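Local coordinates for protein predicted metal-dependent hydrolase of the TIM-barrel fold (Lactobacillus casei, PDB 2QPX) that probably acts as a zinc-dependent hydrolase of the amidohydrolase superfamily, holding two zinc ions in a TIM-barrel fold, at residues K251-K255 / K256-V260; G273-A276 / S277-N281; F301-A304 / V305-A308; L307-Y310 / T311-L314; A354-N357 / A358-Q362. All coordinates share one frame; numbering follows the deposited sequence. Where two conformers were deposited one is given.

Contact 1: K251-K255 / K256-V260; sequences KAFTK and KGLKV
A Schellman motif ties F253 and T254 to G257 and L258, ending a helix of the TIM barrel just before the chain enters strand 260-264. Its longer bond runs from L258 N to F253 O (3.2 Å, N-H...O angle 162°), and inside this loop G257 N donates to T254 O at 3.1 Å. G257 turns the chain with a phi of 110°, where any CB would press on the carbonyl oxygen of K256; glycine therefore suits the place. The apolar contact that commonly accompanies the motif is present too. L258 turns CG away from its own amide nitrogen (chi1 -175°), which lays L258 CD2 3.7 Å from F253 CB, and both side chains also pack on helix 204-221, F253 at A215, L258 at I218 and I219. The outer side of the turn is lysine, fit for water. K255 and K256 run side by side, K255 NZ and K256 NZ 5.5 Å apart, so some repulsion between them is likely; K255 NZ makes a weak bond to K251 O. The extended chain of K256 carries its amine past A252, and there K256 NZ donates to a water 2.6 Å away that in turn donates to A252 O.

Contact 2: G273-A276 / S277-N281; sequences GYLA and SVFPN
Y274 sets CG opposite its own backbone N (chi1 163°), which swings the phenol alongside the next helical turn, while V278 holds CG2 between its backbone N and carbonyl carbon. The valine methyl lies over one face of the ring, V278 CG2 sitting 4.2 Å from the centroid of Y274 and 28° off the ring normal, a CH-pi contact. The phenol oxygen reaches past the valine to bond G232 O of a neighbouring subunit. A leucine in place of this tyrosine would probably leave that carbonyl without its donor and V278 without an aromatic face to lie on. S277 folds OG back to donate to Y274 O at 2.7 Å, in the carbonyl plane and on a lone pair. Elsewhere on the helix L275 and F279 point the same way, L275 CD2 touching F279 CE2 at 3.7 Å, and L275 O lies at the edge of the F279 ring. That carbonyl takes two donors, V278 N at 3.1 Å and F279 N at 2.9 Å, as the helix of a beta-alpha-beta unit runs out toward strand 282-285. The serine hydroxyl backs up a weak S277 N bond at Y274 O, and these last helical carbonyls are well supplied with donors.

Contact 3: F301-A304 / V305-A308; sequences FNEA and VELA
The C-terminal end of helix 297-304, before strand 313-314 of the barrel, is where F301 and E303 meet V305 and E306. V305 is the first residue to leave helical backbone angles, yet V305 N donates to F301 O at 3.2 Å. Its side chain lies against the phenyl group one turn back: V305 CG1 sits over a face of F301, 4.3 Å from the centroid and 23° off the normal, a CH-pi contact. F301 offers that face with CG anti to its backbone N (chi1 -179°). Beyond the helix, E306 N bonds E303 O weakly, and a water continues the turn, donating to A304 O at 2.7 Å and accepting from L307 N. E303 and E306 run side by side, their carboxylate planes 38° apart. E306 OE1 bonds Y266 and OE2 pairs with R299, both of a neighbouring subunit; OE1 also pairs with R270 of its own chain. With an alanine for E306, both arginines would probably lose this counter-charge and the tyrosine hydroxyl its mate. E303 bonds H269 of its own chain and pairs with R270 of the third subunit; arginines of this chain and its neighbours probably let the two buried acids lie together.

Contact 4: L307-Y310 / T311-L314; sequences LAPY and TRIL
P309 and R312 bracket a type I beta turn: Y310 and T311 at its corners both keep right-handed helical angles, with phi -67° and -84°, and R312 N donates to P309 O at 3.0 Å. The donor stands well above the plane of that carbonyl, 56° out of it. Leaving the turn, the chain becomes extended at I313. A water clamps this exit, donating to Y310 O at 2.8 Å and to I313 O at 2.7 Å, whereas I313 N is buried with no partner. Proline suits the start of the turn: its ring restricts phi and offers apolar CB, CG and CD atoms for the arginine chain to cross. R312 lays the first part of its chain across that ring, R312 CG 3.8 Å from P309 CG, then bends at its second torsion and leads the guanidinium away. There R312 NH1 bonds F279 O and L282 O, and R312 NH2 pairs with D49 of a neighbouring subunit, so one arginine serves both barrel and assembly. T311 OG1 approaches P309 CB at 3.7 Å on the partly exposed side. I313 puts CG2 3.8 Å from Y310 O, while the rest of its chain leads away toward V305 and I359 of helix 349-367. The phenol of Y310 departs from the turn, stacking on W355 and bonding H340 through its OH. The turn lies in an alpha-to-beta connection of the TIM barrel, the one joining helix 297-304 to strand 313-314, whose chain goes on to the zinc ligand D318.

Contact 5: A354-N357 / A358-Q362; sequences AWIN and AICWQ
I359 CG1 comes within 3.2 Å of W355 O on the close, buried side of the helix. I356 CG2 is a looser neighbour of C360 SG, 4.3 Å away, and the small thiol probably allows V12 and L337 to pack close. F333 and L337 of helix 323-342 press on I359 and C360, and V12 on I356; apolar side chains of this size suit such an interior. Both segments belong to helix 349-367, the long final helix packed against the barrel, and at 358-362 it widens into a pi-type turn. The widening is seen at N357 O, which takes W361 N at 3.1 Å and Q362 N at 2.9 Å, the two donors coming from opposite faces of the carbonyl plane. W361 departs from its helical neighbours with phi -152°, and its CG sits between backbone N and carbonyl carbon (chi1 61°), which folds the indole back over N357. One ring face then receives N357 O, while W361 NE1 donates to N357 OD1 at 2.9 Å. That acceptor lies in the indole plane, although the donor is 38° out of the amide plane of N357. Asparagine is short enough to hold the indole so, on a side only partly buried. The loose side is the exposed edge at A354 and Q362, bridged by a water that donates to A354 O and to Q362 OE1, each at 2.6 Å.

In the fold
The five contacts follow one another along the C-terminal half of the TIM barrel, from 251-260 to 354-362. Contacts 1 to 4 mark where successive helices give way to the parallel strands 260-264, 282-285 and 313-314; contact 5 lies within the closing helix 349-367. Neighbours in this row have centres 8 to 12 Å apart, and contacts 1 and 5, at its ends, about 23 Å. N281 joins contact 1 to contact 2, R312 joins contact 2 to contact 4, and contacts 3 and 4 share L307 and A308. Y310 and I359 bring contact 4 against contact 5. Several residues of contacts 2 to 4, and one each of contacts 1 and 5, meet a neighbouring subunit, probably helping build the trimer.

Contact 1: K251-K255 / K256-V260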
loop_
_atom_site.group_PDB
_atom_site.type_symbol
_atom_site.label_atom_id
_atom_site.label_comp_id
_atom_site.label_asym_id
_atom_site.label_seq_id
_atom_site.Cartn_x
_atom_site.Cartn_y
_atom_site.Cartn_z
ATOM N N LYS A 251 -6.355 20.909 7.419
ATOM C CA LYS A 251 -5.728 21.846 8.354
ATOM C C LYS A 251 -6.539 23.141 8.394
ATOM O O LYS A 251 -6.742 23.724 9.454
ATOM C CB LYS A 251 -4.280 22.145 7.937
ATOM C CG LYS A 251 -3.290 21.021 8.221
ATOM C CD LYS A 251 -1.798 21.401 7.931
ATOM N N ALA A 252 -7.056 23.559 7.237
ATOM C CA ALA A 252 -7.800 24.807 7.172
ATOM C C ALA A 252 -9.135 24.776 7.904
ATOM O O ALA A 252 -9.559 25.783 8.478
ATOM C CB ALA A 252 -8.012 25.256 5.715
ATOM N N PHE A 253 -9.830 23.644 7.870
ATOM C CA PHE A 253 -11.208 23.617 8.310
ATOM C C PHE A 253 -11.584 22.683 9.471
ATOM O O PHE A 253 -12.555 22.961 10.160
ATOM C CB PHE A 253 -12.135 23.353 7.126
ATOM C CG PHE A 253 -12.083 24.429 6.103
ATOM C CD1 PHE A 253 -12.507 25.705 6.436
ATOM C CD2 PHE A 253 -11.548 24.215 4.859
ATOM C CE1 PHE A 253 -12.421 26.745 5.529
ATOM C CE2 PHE A 253 -11.464 25.252 3.940
ATOM C CZ PHE A 253 -11.907 26.516 4.280
ATOM N N THR A 254 -10.895 21.563 9.645
ATOM C CA THR A 254 -11.302 20.656 10.718
ATOM C C THR A 254 -11.252 21.322 12.099
ATOM O O THR A 254 -12.092 21.049 12.952
ATOM C CB THR A 254 -10.572 19.323 10.736
ATOM O OG1 THR A 254 -9.165 19.519 10.874
ATOM C CG2 THR A 254 -10.901 18.487 9.467
ATOM N N LYS A 255 -10.261 22.170 12.312
ATOM C CA LYS A 255 -10.109 22.857 13.608
ATOM C C LYS A 255 -11.186 23.925 13.795
ATOM O O LYS A 255 -11.455 24.388 14.913
ATOM C CB LYS A 255 -8.745 23.541 13.652
ATOM C CG LYS A 255 -8.558 24.559 12.498
ATOM C CD LYS A 255 -8.166 25.963 12.984
ATOM C CE LYS A 255 -8.057 26.917 11.844
ATOM N NZ LYS A 255 -6.848 26.643 11.005
ATOM N N LYS A 256 -11.773 24.374 12.692
ATOM C CA LYS A 256 -12.893 25.299 12.698
ATOM C C LYS A 256 -14.239 24.615 12.874
ATOM O O LYS A 256 -15.257 25.268 12.924
ATOM C CB LYS A 256 -12.919 26.124 11.408
ATOM C CG LYS A 256 -11.694 26.993 11.265
ATOM C CD LYS A 256 -11.859 28.002 10.149
ATOM C CE LYS A 256 -10.872 29.152 10.261
ATOM N NZ LYS A 256 -10.763 29.826 8.931
ATOM N N GLY A 257 -14.248 23.284 12.902
ATOM C CA GLY A 257 -15.455 22.570 13.182
ATOM C C GLY A 257 -16.055 21.822 12.011
ATOM O O GLY A 257 -17.105 21.229 12.169
ATOM N N LEU A 258 -15.424 21.846 10.835
ATOM C CA LEU A 258 -15.959 21.109 9.686
ATOM C C LEU A 258 -15.799 19.621 9.915
ATOM O O LEU A 258 -14.705 19.149 10.189
ATOM C CB LEU A 258 -15.249 21.507 8.382
ATOM C CG LEU A 258 -15.794 20.890 7.084
ATOM C CD1 LEU A 258 -17.149 21.488 6.764
ATOM C CD2 LEU A 258 -14.770 21.103 5.926
ATOM N N LYS A 259 -16.919 18.914 9.807
ATOM C CA LYS A 259 -16.927 17.462 9.944
ATOM C C LYS A 259 -16.800 16.831 8.562
ATOM O O LYS A 259 -17.685 16.948 7.736
ATOM C CB LYS A 259 -18.185 17.033 10.708
ATOM C CG LYS A 259 -18.144 17.493 12.174
ATOM C CD LYS A 259 -19.498 17.913 12.695
ATOM C CE LYS A 259 -19.373 18.235 14.175
ATOM N NZ LYS A 259 -20.659 18.421 14.827
ATOM N N VAL A 260 -15.639 16.232 8.314
ATOM C CA VAL A 260 -15.297 15.699 6.993
ATOM C C VAL A 260 -15.354 14.177 7.066
ATOM O O VAL A 260 -14.835 13.564 8.015
ATOM C CB VAL A 260 -13.885 16.138 6.571
ATOM C CG1 VAL A 260 -13.424 15.470 5.254
ATOM C CG2 VAL A 260 -13.806 17.673 6.483
HETATM O O HOH W 1 -9.641 28.634 6.919
#

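Contact 2: G273-A276 / S277-N281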
loop_
_atom_site.group_PDB
_atom_site.type_symbol
_atom_site.label_atom_id
_atom_site.label_comp_id
_atom_site.label_asym_id
_atom_site.label_seq_id
_atom_site.Cartn_x
_atom_site.Cartn_y
_atom_site.Cartn_z
ATOM N N GLY A 273 -7.230 6.234 7.829
ATOM C CA GLY A 273 -7.223 5.941 9.256
ATOM C C GLY A 273 -6.156 6.713 10.002
ATOM O O GLY A 273 -6.385 7.186 11.123
ATOM N N TYR A 274 -4.983 6.837 9.393
ATOM C CA TYR A 274 -3.937 7.727 9.903
ATOM C C TYR A 274 -4.473 9.151 10.066
ATOM O O TYR A 274 -4.327 9.762 11.143
ATOM C CB TYR A 274 -2.677 7.682 9.015
ATOM C CG TYR A 274 -1.790 8.868 9.291
ATOM C CD1 TYR A 274 -1.058 8.943 10.452
ATOM C CD2 TYR A 274 -1.817 9.974 8.442
ATOM C CE1 TYR A 274 -0.341 10.104 10.753
ATOM C CE2 TYR A 274 -1.092 11.110 8.717
ATOM C CZ TYR A 274 -0.360 11.170 9.861
ATOM O OH TYR A 274 0.348 12.318 10.151
ATOM N N LEU A 275 -5.091 9.694 9.016
ATOM C CA LEU A 275 -5.630 11.042 9.095
ATOM C C LEU A 275 -6.663 11.198 10.230
ATOM O O LEU A 275 -6.650 12.186 10.949
ATOM C CB LEU A 275 -6.217 11.506 7.773
ATOM C CG LEU A 275 -5.220 11.691 6.648
ATOM C CD1 LEU A 275 -6.018 11.804 5.337
ATOM C CD2 LEU A 275 -4.354 12.941 6.905
ATOM N N ALA A 276 -7.474 10.166 10.452
ATOM C CA ALA A 276 -8.463 10.176 11.510
ATOM C C ALA A 276 -7.791 10.260 12.884
ATOM O O ALA A 276 -8.345 10.812 13.800
ATOM C CB ALA A 276 -9.379 8.961 11.410
ATOM N N SER A 277 -6.601 9.696 13.007
ATOM C CA SER A 277 -5.844 9.682 14.248
ATOM C C SER A 277 -5.181 11.002 14.602
ATOM O O SER A 277 -4.788 11.178 15.753
ATOM C CB SER A 277 -4.796 8.553 14.240
ATOM O OG SER A 277 -3.576 8.886 13.563
ATOM N N VAL A 278 -5.049 11.918 13.636
ATOM C CA VAL A 278 -4.340 13.196 13.881
ATOM C C VAL A 278 -5.158 14.451 13.577
ATOM O O VAL A 278 -4.735 15.531 13.944
ATOM C CB VAL A 278 -2.951 13.231 13.199
ATOM C CG1 VAL A 278 -1.996 12.141 13.747
ATOM C CG2 VAL A 278 -3.082 13.113 11.663
ATOM N N PHE A 279 -6.310 14.342 12.914
ATOM C CA PHE A 279 -7.198 15.478 12.711
ATOM C C PHE A 279 -8.484 15.345 13.502
ATOM O O PHE A 279 -9.064 14.273 13.525
ATOM C CB PHE A 279 -7.562 15.660 11.204
ATOM C CG PHE A 279 -6.437 16.237 10.390
ATOM C CD1 PHE A 279 -6.242 17.609 10.353
ATOM C CD2 PHE A 279 -5.550 15.421 9.723
ATOM C CE1 PHE A 279 -5.163 18.153 9.654
ATOM C CE2 PHE A 279 -4.499 15.956 8.999
ATOM C CZ PHE A 279 -4.309 17.319 8.971
ATOM N N PRO A 280 -8.972 16.443 14.051
ATOM C CA PRO A 280 -10.301 16.429 14.664
ATOM C C PRO A 280 -11.338 16.303 13.585
ATOM O O PRO A 280 -11.068 16.656 12.448
ATOM C CB PRO A 280 -10.409 17.796 15.333
ATOM C CG PRO A 280 -9.497 18.658 14.562
ATOM C CD PRO A 280 -8.370 17.798 14.071
ATOM N N ASN A 281 -12.497 15.778 13.932
ATOM C CA ASN A 281 -13.698 15.881 13.094
ATOM C C ASN A 281 -13.535 15.163 11.750
ATOM O O ASN A 281 -14.153 15.542 10.762
ATOM C CB ASN A 281 -14.070 17.358 12.875
ATOM C CG ASN A 281 -14.411 18.066 14.143
ATOM O OD1 ASN A 281 -15.149 17.538 14.974
ATOM N ND2 ASN A 281 -13.886 19.271 14.305
#

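Contact 3: F301-A304 / V305-A308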
loop_
_atom_site.group_PDB
_atom_site.type_symbol
_atom_site.label_atom_id
_atom_site.label_comp_id
_atom_site.label_asym_id
_atom_site.label_seq_id
_atom_site.Cartn_x
_atom_site.Cartn_y
_atom_site.Cartn_z
ATOM N N PHE A 301 -10.650 -3.852 6.486
ATOM C CA PHE A 301 -11.076 -3.317 7.754
ATOM C C PHE A 301 -9.919 -3.306 8.747
ATOM O O PHE A 301 -9.651 -2.300 9.433
ATOM C CB PHE A 301 -12.268 -4.101 8.316
ATOM C CG PHE A 301 -12.756 -3.552 9.609
ATOM C CD1 PHE A 301 -13.682 -2.514 9.623
ATOM C CD2 PHE A 301 -12.243 -3.998 10.802
ATOM C CE1 PHE A 301 -14.072 -1.949 10.829
ATOM C CE2 PHE A 301 -12.620 -3.421 11.997
ATOM C CZ PHE A 301 -13.527 -2.421 12.019
ATOM N N ASN A 302 -9.228 -4.443 8.860
ATOM C CA ASN A 302 -8.153 -4.533 9.812
ATOM C C ASN A 302 -7.074 -3.490 9.538
ATOM O O ASN A 302 -6.565 -2.848 10.453
ATOM C CB ASN A 302 -7.511 -5.914 9.769
ATOM C CG ASN A 302 -8.415 -7.028 10.252
ATOM O OD1 ASN A 302 -9.401 -6.791 10.957
ATOM N ND2 ASN A 302 -8.061 -8.279 9.879
ATOM N N GLU A 303 -6.698 -3.354 8.284
ATOM C CA GLU A 303 -5.664 -2.394 7.895
ATOM C C GLU A 303 -6.112 -0.953 8.205
ATOM O O GLU A 303 -5.335 -0.150 8.720
ATOM C CB GLU A 303 -5.316 -2.522 6.407
ATOM C CG GLU A 303 -4.563 -3.784 6.020
ATOM C CD GLU A 303 -4.534 -4.035 4.512
ATOM O OE1 GLU A 303 -4.664 -3.064 3.727
ATOM O OE2 GLU A 303 -4.400 -5.228 4.104
ATOM N N ALA A 304 -7.387 -0.691 7.929
ATOM C CA ALA A 304 -8.010 0.620 8.123
ATOM C C ALA A 304 -7.966 1.115 9.566
ATOM O O ALA A 304 -7.885 2.315 9.799
ATOM C CB ALA A 304 -9.477 0.592 7.608
ATOM N N VAL A 305 -8.043 0.199 10.524
ATOM C CA VAL A 305 -8.087 0.567 11.942
ATOM C C VAL A 305 -6.779 0.369 12.708
ATOM O O VAL A 305 -6.748 0.432 13.937
ATOM C CB VAL A 305 -9.257 -0.172 12.655
ATOM C CG1 VAL A 305 -10.607 0.216 12.043
ATOM C CG2 VAL A 305 -9.083 -1.692 12.686
ATOM N N GLU A 306 -5.672 0.150 12.011
ATOM C CA GLU A 306 -4.375 0.013 12.691
ATOM C C GLU A 306 -4.033 1.228 13.551
ATOM O O GLU A 306 -3.521 1.073 14.670
ATOM C CB GLU A 306 -3.279 -0.268 11.641
ATOM C CG GLU A 306 -3.371 -1.659 11.098
ATOM C CD GLU A 306 -2.533 -1.927 9.873
ATOM O OE1 GLU A 306 -1.983 -0.980 9.274
ATOM O OE2 GLU A 306 -2.410 -3.130 9.490
ATOM N N LEU A 307 -4.328 2.433 13.062
ATOM C CA LEU A 307 -4.081 3.664 13.798
ATOM C C LEU A 307 -5.321 4.460 14.130
ATOM O O LEU A 307 -5.277 5.302 14.977
ATOM C CB LEU A 307 -3.156 4.609 13.011
ATOM C CG LEU A 307 -1.736 4.138 12.717
ATOM C CD1 LEU A 307 -0.977 5.204 11.917
ATOM C CD2 LEU A 307 -0.995 3.760 13.985
ATOM N N ALA A 308 -6.433 4.244 13.445
ATOM C CA ALA A 308 -7.600 5.085 13.665
ATOM C C ALA A 308 -8.221 4.849 15.026
ATOM O O ALA A 308 -8.255 3.714 15.517
ATOM C CB ALA A 308 -8.696 4.748 12.599
HETATM O O HOH W 2 -5.491 3.335 10.662
#

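Contact 4: L307-Y310 / T311-L314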
loop_
_atom_site.group_PDB
_atom_site.type_symbol
_atom_site.label_atom_id
_atom_site.label_comp_id
_atom_site.label_asym_id
_atom_site.label_seq_id
_atom_site.Cartn_x
_atom_site.Cartn_y
_atom_site.Cartn_z
ATOM N N LEU A 307 -4.328 2.433 13.062
ATOM C CA LEU A 307 -4.081 3.664 13.798
ATOM C C LEU A 307 -5.321 4.460 14.130
ATOM O O LEU A 307 -5.277 5.302 14.977
ATOM C CB LEU A 307 -3.156 4.609 13.011
ATOM C CG LEU A 307 -1.736 4.138 12.717
ATOM C CD1 LEU A 307 -0.977 5.204 11.917
ATOM C CD2 LEU A 307 -0.995 3.760 13.985
ATOM N N ALA A 308 -6.433 4.244 13.445
ATOM C CA ALA A 308 -7.600 5.085 13.665
ATOM C C ALA A 308 -8.221 4.849 15.026
ATOM O O ALA A 308 -8.255 3.714 15.517
ATOM C CB ALA A 308 -8.696 4.748 12.599
ATOM N N PRO A 309 -8.900 5.867 15.557
ATOM C CA PRO A 309 -9.822 5.586 16.655
ATOM C C PRO A 309 -11.031 4.808 16.122
ATOM O O PRO A 309 -11.538 5.110 15.050
ATOM C CB PRO A 309 -10.268 6.974 17.106
ATOM C CG PRO A 309 -9.274 7.929 16.507
ATOM C CD PRO A 309 -8.913 7.292 15.218
ATOM N N TYR A 310 -11.528 3.876 16.921
ATOM C CA TYR A 310 -12.677 3.094 16.514
ATOM C C TYR A 310 -13.933 3.961 16.411
ATOM O O TYR A 310 -14.878 3.595 15.713
ATOM C CB TYR A 310 -12.906 1.905 17.493
ATOM C CG TYR A 310 -11.885 0.808 17.316
ATOM C CD1 TYR A 310 -11.966 -0.094 16.260
ATOM C CD2 TYR A 310 -10.846 0.624 18.236
ATOM C CE1 TYR A 310 -11.006 -1.110 16.082
ATOM C CE2 TYR A 310 -9.903 -0.374 18.068
ATOM C CZ TYR A 310 -9.982 -1.257 17.012
ATOM O OH TYR A 310 -9.062 -2.261 16.859
ATOM N N THR A 311 -13.902 5.136 17.061
ATOM C CA THR A 311 -14.980 6.095 17.020
ATOM C C THR A 311 -14.954 7.036 15.796
ATOM O O THR A 311 -15.758 7.961 15.711
ATOM C CB THR A 311 -14.996 6.923 18.288
ATOM O OG1 THR A 311 -13.690 7.484 18.498
ATOM C CG2 THR A 311 -15.444 6.029 19.491
ATOM N N ARG A 312 -14.060 6.755 14.833
ATOM C CA ARG A 312 -13.984 7.549 13.600
ATOM C C ARG A 312 -14.327 6.792 12.328
ATOM O O ARG A 312 -14.479 7.418 11.271
ATOM C CB ARG A 312 -12.603 8.159 13.453
ATOM C CG ARG A 312 -12.261 9.231 14.538
ATOM C CD ARG A 312 -13.139 10.476 14.478
ATOM N NE ARG A 312 -12.536 11.499 15.323
ATOM C CZ ARG A 312 -11.479 12.226 14.971
ATOM N NH1 ARG A 312 -11.025 12.194 13.717
ATOM N NH2 ARG A 312 -10.908 13.007 15.860
ATOM N N ILE A 313 -14.414 5.459 12.419
ATOM C CA ILE A 313 -14.741 4.612 11.264
ATOM C C ILE A 313 -16.254 4.322 11.287
ATOM O O ILE A 313 -16.838 4.091 12.338
ATOM C CB ILE A 313 -13.797 3.359 11.108
ATOM C CG1 ILE A 313 -13.940 2.739 9.698
ATOM C CG2 ILE A 313 -14.032 2.360 12.227
ATOM C CD1 ILE A 313 -12.912 1.617 9.341
ATOM N N LEU A 314 -16.883 4.384 10.114
ATOM C CA LEU A 314 -18.352 4.282 9.975
ATOM C C LEU A 314 -18.709 3.134 9.035
ATOM O O LEU A 314 -17.962 2.807 8.125
ATOM C CB LEU A 314 -18.935 5.561 9.339
ATOM C CG LEU A 314 -18.535 6.905 9.958
ATOM C CD1 LEU A 314 -19.143 8.091 9.167
ATOM C CD2 LEU A 314 -18.918 6.970 11.441
HETATM O O HOH W 3 -17.264 4.879 14.918
#

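Contact 5: A354-N357 / A358-Q362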
loop_
_atom_site.group_PDB
_atom_site.type_symbol
_atom_site.label_atom_id
_atom_site.label_comp_id
_atom_site.label_asym_id
_atom_site.label_seq_id
_atom_site.Cartn_x
_atom_site.Cartn_y
_atom_site.Cartn_z
ATOM N N ALA A 354 -19.188 -1.627 22.586
ATOM C CA ALA A 354 -19.289 -0.151 22.489
ATOM C C ALA A 354 -18.715 0.337 21.151
ATOM O O ALA A 354 -19.337 1.136 20.464
ATOM C CB ALA A 354 -18.557 0.532 23.649
ATOM N N TRP A 355 -17.572 -0.219 20.761
ATOM C CA TRP A 355 -16.943 0.161 19.499
ATOM C C TRP A 355 -17.739 -0.316 18.289
ATOM O O TRP A 355 -17.934 0.443 17.304
ATOM C CB TRP A 355 -15.509 -0.333 19.481
ATOM C CG TRP A 355 -14.554 0.502 20.314
ATOM C CD1 TRP A 355 -14.706 1.804 20.670
ATOM C CD2 TRP A 355 -13.273 0.102 20.775
ATOM N NE1 TRP A 355 -13.581 2.249 21.337
ATOM C CE2 TRP A 355 -12.675 1.233 21.393
ATOM C CE3 TRP A 355 -12.545 -1.085 20.696
ATOM C CZ2 TRP A 355 -11.424 1.185 21.979
ATOM C CZ3 TRP A 355 -11.277 -1.123 21.292
ATOM C CH2 TRP A 355 -10.733 0.015 21.888
ATOM N N ILE A 356 -18.254 -1.550 18.355
ATOM C CA ILE A 356 -19.107 -2.071 17.273
ATOM C C ILE A 356 -20.367 -1.181 17.097
ATOM O O ILE A 356 -20.739 -0.817 15.965
ATOM C CB ILE A 356 -19.437 -3.587 17.533
ATOM C CG1 ILE A 356 -18.201 -4.440 17.289
ATOM C CG2 ILE A 356 -20.679 -4.022 16.689
ATOM C CD1 ILE A 356 -18.254 -5.871 17.915
ATOM N N ASN A 357 -21.012 -0.816 18.201
ATOM C CA ASN A 357 -22.147 0.061 18.144
ATOM C C ASN A 357 -21.788 1.437 17.496
ATOM O O ASN A 357 -22.551 1.964 16.695
ATOM C CB ASN A 357 -22.761 0.274 19.529
ATOM C CG ASN A 357 -23.701 -0.832 19.945
ATOM O OD1 ASN A 357 -24.457 -1.353 19.135
ATOM N ND2 ASN A 357 -23.701 -1.143 21.254
ATOM N N ALA A 358 -20.648 1.998 17.893
ATOM C CA ALA A 358 -20.156 3.269 17.365
ATOM C C ALA A 358 -20.076 3.187 15.844
ATOM O O ALA A 358 -20.609 4.025 15.110
ATOM C CB ALA A 358 -18.779 3.577 17.997
ATOM N N ILE A 359 -19.401 2.145 15.378
ATOM C CA ILE A 359 -19.103 2.005 13.958
ATOM C C ILE A 359 -20.377 1.787 13.113
ATOM O O ILE A 359 -20.547 2.394 12.050
ATOM C CB ILE A 359 -18.121 0.864 13.739
ATOM C CG1 ILE A 359 -16.774 1.142 14.449
ATOM C CG2 ILE A 359 -17.888 0.587 12.253
ATOM C CD1 ILE A 359 -15.813 -0.078 14.562
ATOM N N CYS A 360 -21.275 0.913 13.604
ATOM C CA CYS A 360 -22.426 0.509 12.839
ATOM C C CYS A 360 -23.529 1.585 12.734
ATOM O O CYS A 360 -24.210 1.683 11.705
ATOM C CB CYS A 360 -22.958 -0.827 13.393
ATOM S SG CYS A 360 -21.915 -2.204 12.992
ATOM N N TRP A 361 -23.730 2.352 13.801
ATOM C CA TRP A 361 -24.817 3.301 13.827
ATOM C C TRP A 361 -24.612 4.540 14.705
ATOM O O TRP A 361 -25.133 5.606 14.401
ATOM C CB TRP A 361 -26.150 2.615 14.252
ATOM C CG TRP A 361 -26.092 2.017 15.625
ATOM C CD1 TRP A 361 -25.626 0.794 15.967
ATOM C CD2 TRP A 361 -26.475 2.667 16.848
ATOM N NE1 TRP A 361 -25.682 0.628 17.342
ATOM C CE2 TRP A 361 -26.205 1.766 17.899
ATOM C CE3 TRP A 361 -27.012 3.926 17.152
ATOM C CZ2 TRP A 361 -26.432 2.092 19.236
ATOM C CZ3 TRP A 361 -27.228 4.254 18.496
ATOM C CH2 TRP A 361 -26.942 3.340 19.506
ATOM N N GLN A 362 -23.934 4.383 15.838
ATOM C CA GLN A 362 -23.991 5.420 16.837
ATOM C C GLN A 362 -23.170 6.668 16.485
ATOM O O GLN A 362 -23.625 7.793 16.708
ATOM C CB GLN A 362 -23.603 4.863 18.203
ATOM C CG GLN A 362 -23.786 5.822 19.346
ATOM C CD GLN A 362 -23.147 5.308 20.626
ATOM O OE1 GLN A 362 -21.999 4.833 20.629
ATOM N NE2 GLN A 362 -23.862 5.433 21.716
HETATM O O HOH W 4 -20.315 3.200 21.785
#